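Local coordinates for protein N-acetylmuramoyl-L-alanine amidase (Clostridium intestinale URNW, PDB 6SRT) that probably cleaves the amide bond between N-acetylmuramic acid and L-alanine in bacterial cell-wall peptidoglycan, as a zinc-dependent endolysin amidase, at residues G72-D80 with F104-E115. Residues are numbered along the deposited sequence; the frame is centred on the assembly and turned at random.
Sequences GYHFYIRKD and FGIASEGNFNEE. With PO4 (phosphate ion), chain E.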
loop_
_atom_site.group_PDB
_atom_site.type_symbol
_atom_site.label_atom_id
_atom_site.label_comp_id
_atom_site.label_asym_id
_atom_site.label_seq_id
_atom_site.Cartn_x
_atom_site.Cartn_y
_atom_site.Cartn_z
ATOM N N GLY A 72 -8.641 2.524 -1.315
ATOM C CA GLY A 72 -8.198 1.716 -2.435
ATOM C C GLY A 72 -6.943 0.919 -2.183
ATOM O O GLY A 72 -6.631 0.040 -2.981
ATOM N N TYR A 73 -6.194 1.272 -1.138
ATOM C CA TYR A 73 -4.966 0.569 -0.752
ATOM C C TYR A 73 -5.356 -0.659 0.090
ATOM O O TYR A 73 -6.316 -0.596 0.852
ATOM C CB TYR A 73 -4.088 1.492 0.120
ATOM C CG TYR A 73 -3.848 2.845 -0.485
ATOM C CD1 TYR A 73 -3.262 3.033 -1.707
ATOM C CD2 TYR A 73 -4.267 3.969 0.231
ATOM C CE1 TYR A 73 -3.003 4.311 -2.192
ATOM C CE2 TYR A 73 -4.020 5.239 -0.227
ATOM C CZ TYR A 73 -3.452 5.411 -1.474
ATOM O OH TYR A 73 -3.174 6.686 -1.895
ATOM N N HIS A 74 -4.539 -1.709 -0.011
ATOM C CA HIS A 74 -4.678 -2.860 0.890
ATOM C C HIS A 74 -4.117 -2.563 2.282
ATOM O O HIS A 74 -4.612 -3.142 3.270
ATOM C CB HIS A 74 -4.009 -4.065 0.288
ATOM C CG HIS A 74 -4.672 -4.477 -0.983
ATOM N ND1 HIS A 74 -4.241 -3.984 -2.196
ATOM C CD2 HIS A 74 -5.734 -5.308 -1.182
ATOM C CE1 HIS A 74 -5.069 -4.488 -3.121
ATOM N NE2 HIS A 74 -5.983 -5.308 -2.539
ATOM N N PHE A 75 -3.133 -1.672 2.367
ATOM C CA PHE A 75 -2.488 -1.323 3.648
ATOM C C PHE A 75 -2.096 0.159 3.564
ATOM O O PHE A 75 -1.665 0.668 2.525
ATOM C CB PHE A 75 -1.217 -2.147 3.877
ATOM C CG PHE A 75 -1.510 -3.619 3.930
ATOM C CD1 PHE A 75 -1.960 -4.216 5.079
ATOM C CD2 PHE A 75 -1.372 -4.397 2.747
ATOM C CE1 PHE A 75 -2.262 -5.571 5.095
ATOM C CE2 PHE A 75 -1.708 -5.728 2.741
ATOM C CZ PHE A 75 -2.143 -6.303 3.921
ATOM N N TYR A 76 -2.120 0.783 4.746
ATOM C CA TYR A 76 -1.734 2.206 4.946
ATOM C C TYR A 76 -0.842 2.282 6.186
ATOM O O TYR A 76 -1.285 1.868 7.274
ATOM C CB TYR A 76 -3.011 3.045 5.101
ATOM C CG TYR A 76 -2.770 4.465 5.515
ATOM C CD1 TYR A 76 -1.795 5.243 4.905
ATOM C CD2 TYR A 76 -3.550 5.086 6.489
ATOM C CE1 TYR A 76 -1.568 6.556 5.303
ATOM C CE2 TYR A 76 -3.374 6.397 6.873
ATOM C CZ TYR A 76 -2.421 7.157 6.235
ATOM O OH TYR A 76 -2.178 8.459 6.567
ATOM N N ILE A 77 0.352 2.781 5.995
ATOM C CA ILE A 77 1.387 2.826 7.040
ATOM C C ILE A 77 1.524 4.268 7.457
ATOM O O ILE A 77 2.068 5.121 6.680
ATOM C CB ILE A 77 2.706 2.209 6.583
ATOM C CG1 ILE A 77 2.475 0.811 6.007
ATOM C CG2 ILE A 77 3.649 2.209 7.753
ATOM C CD1 ILE A 77 3.709 0.150 5.549
ATOM N N ARG A 78 1.163 4.609 8.679
ATOM C CA ARG A 78 1.277 5.980 9.222
ATOM C C ARG A 78 2.699 6.232 9.699
ATOM O O ARG A 78 3.550 5.327 9.787
ATOM C CB ARG A 78 0.194 6.196 10.274
ATOM C CG ARG A 78 -1.185 6.260 9.628
ATOM C CD ARG A 78 -2.177 7.037 10.476
ATOM N NE ARG A 78 -1.834 8.432 10.466
ATOM C CZ ARG A 78 -2.573 9.410 10.976
ATOM N NH1 ARG A 78 -3.637 9.128 11.705
ATOM N NH2 ARG A 78 -2.140 10.644 10.888
ATOM N N LYS A 79 2.974 7.499 9.987
ATOM C CA LYS A 79 4.339 7.940 10.339
ATOM C C LYS A 79 4.890 7.203 11.541
ATOM O O LYS A 79 6.125 6.981 11.563
ATOM C CB LYS A 79 4.370 9.464 10.538
ATOM C CG LYS A 79 4.380 10.216 9.174
ATOM C CD LYS A 79 4.743 11.580 9.315
ATOM C CE LYS A 79 4.716 12.472 8.133
ATOM N NZ LYS A 79 5.088 11.980 6.815
ATOM N N ASP A 80 4.057 6.819 12.473
ATOM C CA ASP A 80 4.555 6.055 13.641
ATOM C C ASP A 80 4.785 4.584 13.353
ATOM O O ASP A 80 5.125 3.869 14.281
ATOM C CB ASP A 80 3.646 6.319 14.846
ATOM C CG ASP A 80 2.267 5.724 14.704
ATOM O OD1 ASP A 80 2.004 5.043 13.683
ATOM O OD2 ASP A 80 1.538 5.831 15.709
ATOM N N PHE A 104 -1.088 -5.811 -4.911
ATOM C CA PHE A 104 -1.277 -5.136 -3.609
ATOM C C PHE A 104 -0.830 -3.708 -3.667
ATOM O O PHE A 104 0.152 -3.370 -4.339
ATOM C CB PHE A 104 -0.463 -5.845 -2.529
ATOM C CG PHE A 104 -1.018 -7.172 -2.104
ATOM C CD1 PHE A 104 -2.210 -7.208 -1.381
ATOM C CD2 PHE A 104 -0.313 -8.346 -2.363
ATOM C CE1 PHE A 104 -2.752 -8.429 -1.007
ATOM C CE2 PHE A 104 -0.861 -9.555 -1.933
ATOM C CZ PHE A 104 -2.063 -9.592 -1.277
ATOM N N GLY A 105 -1.592 -2.868 -3.012
ATOM C CA GLY A 105 -1.237 -1.440 -2.896
ATOM C C GLY A 105 -0.931 -1.097 -1.462
ATOM O O GLY A 105 -1.755 -1.291 -0.547
ATOM N N ILE A 106 0.289 -0.589 -1.193
ATOM C CA ILE A 106 0.768 -0.190 0.147
ATOM C C ILE A 106 1.051 1.280 0.106
ATOM O O ILE A 106 1.959 1.699 -0.617
ATOM C CB ILE A 106 2.008 -0.966 0.558
ATOM C CG1 ILE A 106 1.792 -2.495 0.554
ATOM C CG2 ILE A 106 2.475 -0.480 1.935
ATOM C CD1 ILE A 106 3.030 -3.294 0.808
ATOM N N ALA A 107 0.291 2.057 0.857
ATOM C CA ALA A 107 0.484 3.494 0.955
ATOM C C ALA A 107 1.195 3.826 2.246
ATOM O O ALA A 107 0.876 3.261 3.289
ATOM C CB ALA A 107 -0.818 4.222 0.908
ATOM N N SER A 108 2.061 4.821 2.186
ATOM C CA SER A 108 2.782 5.423 3.322
ATOM C C SER A 108 2.372 6.858 3.454
ATOM O O SER A 108 2.347 7.603 2.473
ATOM C CB SER A 108 4.268 5.269 3.155
ATOM O OG SER A 108 4.696 3.909 3.160
ATOM N N GLU A 109 2.078 7.272 4.675
ATOM C CA GLU A 109 1.675 8.637 4.986
ATOM C C GLU A 109 2.815 9.612 4.741
ATOM O O GLU A 109 3.847 9.548 5.461
ATOM C CB GLU A 109 1.290 8.722 6.457
ATOM C CG GLU A 109 0.806 10.087 6.932
ATOM C CD GLU A 109 0.468 10.180 8.392
ATOM O OE1 GLU A 109 0.707 9.230 9.153
ATOM O OE2 GLU A 109 -0.150 11.189 8.750
ATOM N N GLY A 110 2.644 10.566 3.829
ATOM C CA GLY A 110 3.670 11.575 3.542
ATOM C C GLY A 110 3.656 11.979 2.105
ATOM O O GLY A 110 2.993 11.379 1.255
ATOM N N ASN A 111 4.403 13.057 1.866
ATOM C CA ASN A 111 4.701 13.533 0.510
ATOM C C ASN A 111 6.212 13.356 0.351
ATOM O O ASN A 111 6.985 14.235 0.785
ATOM C CB ASN A 111 4.337 15.007 0.335
ATOM C CG ASN A 111 4.750 15.514 -1.006
ATOM O OD1 ASN A 111 5.351 14.788 -1.812
ATOM N ND2 ASN A 111 4.559 16.799 -1.236
ATOM N N PHE A 112 6.619 12.252 -0.274
ATOM C CA PHE A 112 8.067 11.958 -0.325
ATOM C C PHE A 112 8.791 12.717 -1.423
ATOM O O PHE A 112 9.990 12.479 -1.572
ATOM C CB PHE A 112 8.359 10.458 -0.235
ATOM C CG PHE A 112 7.706 9.886 0.993
ATOM C CD1 PHE A 112 8.084 10.231 2.273
ATOM C CD2 PHE A 112 6.646 9.021 0.861
ATOM C CE1 PHE A 112 7.412 9.799 3.389
ATOM C CE2 PHE A 112 5.948 8.553 1.948
ATOM C CZ PHE A 112 6.347 8.930 3.196
ATOM N N ASN A 113 8.136 13.672 -2.086
ATOM C CA ASN A 113 8.910 14.709 -2.805
ATOM C C ASN A 113 9.565 15.686 -1.851
ATOM O O ASN A 113 10.491 16.317 -2.293
ATOM C CB ASN A 113 7.970 15.487 -3.709
ATOM C CG ASN A 113 7.585 14.712 -4.930
ATOM O OD1 ASN A 113 8.240 13.770 -5.376
ATOM N ND2 ASN A 113 6.510 15.144 -5.558
ATOM N N GLU A 114 9.159 15.731 -0.589
ATOM C CA GLU A 114 9.545 16.789 0.384
ATOM C C GLU A 114 9.926 16.266 1.767
ATOM O O GLU A 114 10.337 17.102 2.642
ATOM C CB GLU A 114 8.376 17.743 0.639
ATOM C CG GLU A 114 8.100 18.665 -0.521
ATOM C CD GLU A 114 7.205 19.843 -0.167
ATOM O OE1 GLU A 114 7.015 20.044 1.061
ATOM O OE2 GLU A 114 6.677 20.510 -1.129
ATOM N N GLU A 115 9.717 14.972 1.952
ATOM C CA GLU A 115 9.812 14.264 3.249
ATOM C C GLU A 115 10.618 12.992 2.971
ATOM O O GLU A 115 10.684 12.580 1.804
ATOM C CB GLU A 115 8.423 13.911 3.804
ATOM C CG GLU A 115 7.496 15.096 4.166
ATOM C CD GLU A 115 6.338 14.490 4.970
ATOM O OE1 GLU A 115 6.350 14.598 6.184
ATOM O OE2 GLU A 115 5.467 13.789 4.418
HETATM P P PO4 E . -1.921 8.131 -4.874
HETATM O O1 PO4 E . -1.200 7.802 -6.110
HETATM O O2 PO4 E . -3.299 8.718 -5.132
HETATM O O3 PO4 E . -1.084 9.224 -4.047
HETATM O O4 PO4 E . -1.994 6.825 -4.195
HETATM O O HOH W 1 1.047 10.800 11.330
#
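Two neighbouring parallel strands in the central sheet of the amidase fold, 75-77 and 104-108, join through a ladder in which A107 N donates to F75 O, I77 N to A107 O and E109 N to I77 O. On the face bearing Y76 and A107, small A107 lets the Y73 ring lie flat over it: A107 CB is 3.4 Å from the Y73 ring centroid, a CH-pi contact. The Y73 side chain lies about 5 Å from the zinc ion (nearest atoms), and its OH bonds O4 of a phosphate, probably a crystallisation ion. At the entry to the ladder the H74 ring, turned by chi2 (91°), lets ND1 accept from G105 N at 3.0 Å, while NE2 donates to A91 O; the F104 edge meets the imidazole face, planes 82° apart. Beyond the strands, fully extended E109 reaches across to R78 in a side-on salt bridge, R78 NE to E109 OE1 at 3.0 Å and nearly straight (178°), NH2 to OE2. K79 N reaches that same OE1 from the opposite face of the carboxylate, fixing its rotation. K79's long aliphatic chain bends at its end, bringing NZ to E109 O. A mixed sheet carrying a zinc site of H47, H144 and C152 is characteristic of the Amidase_2/PGRP family.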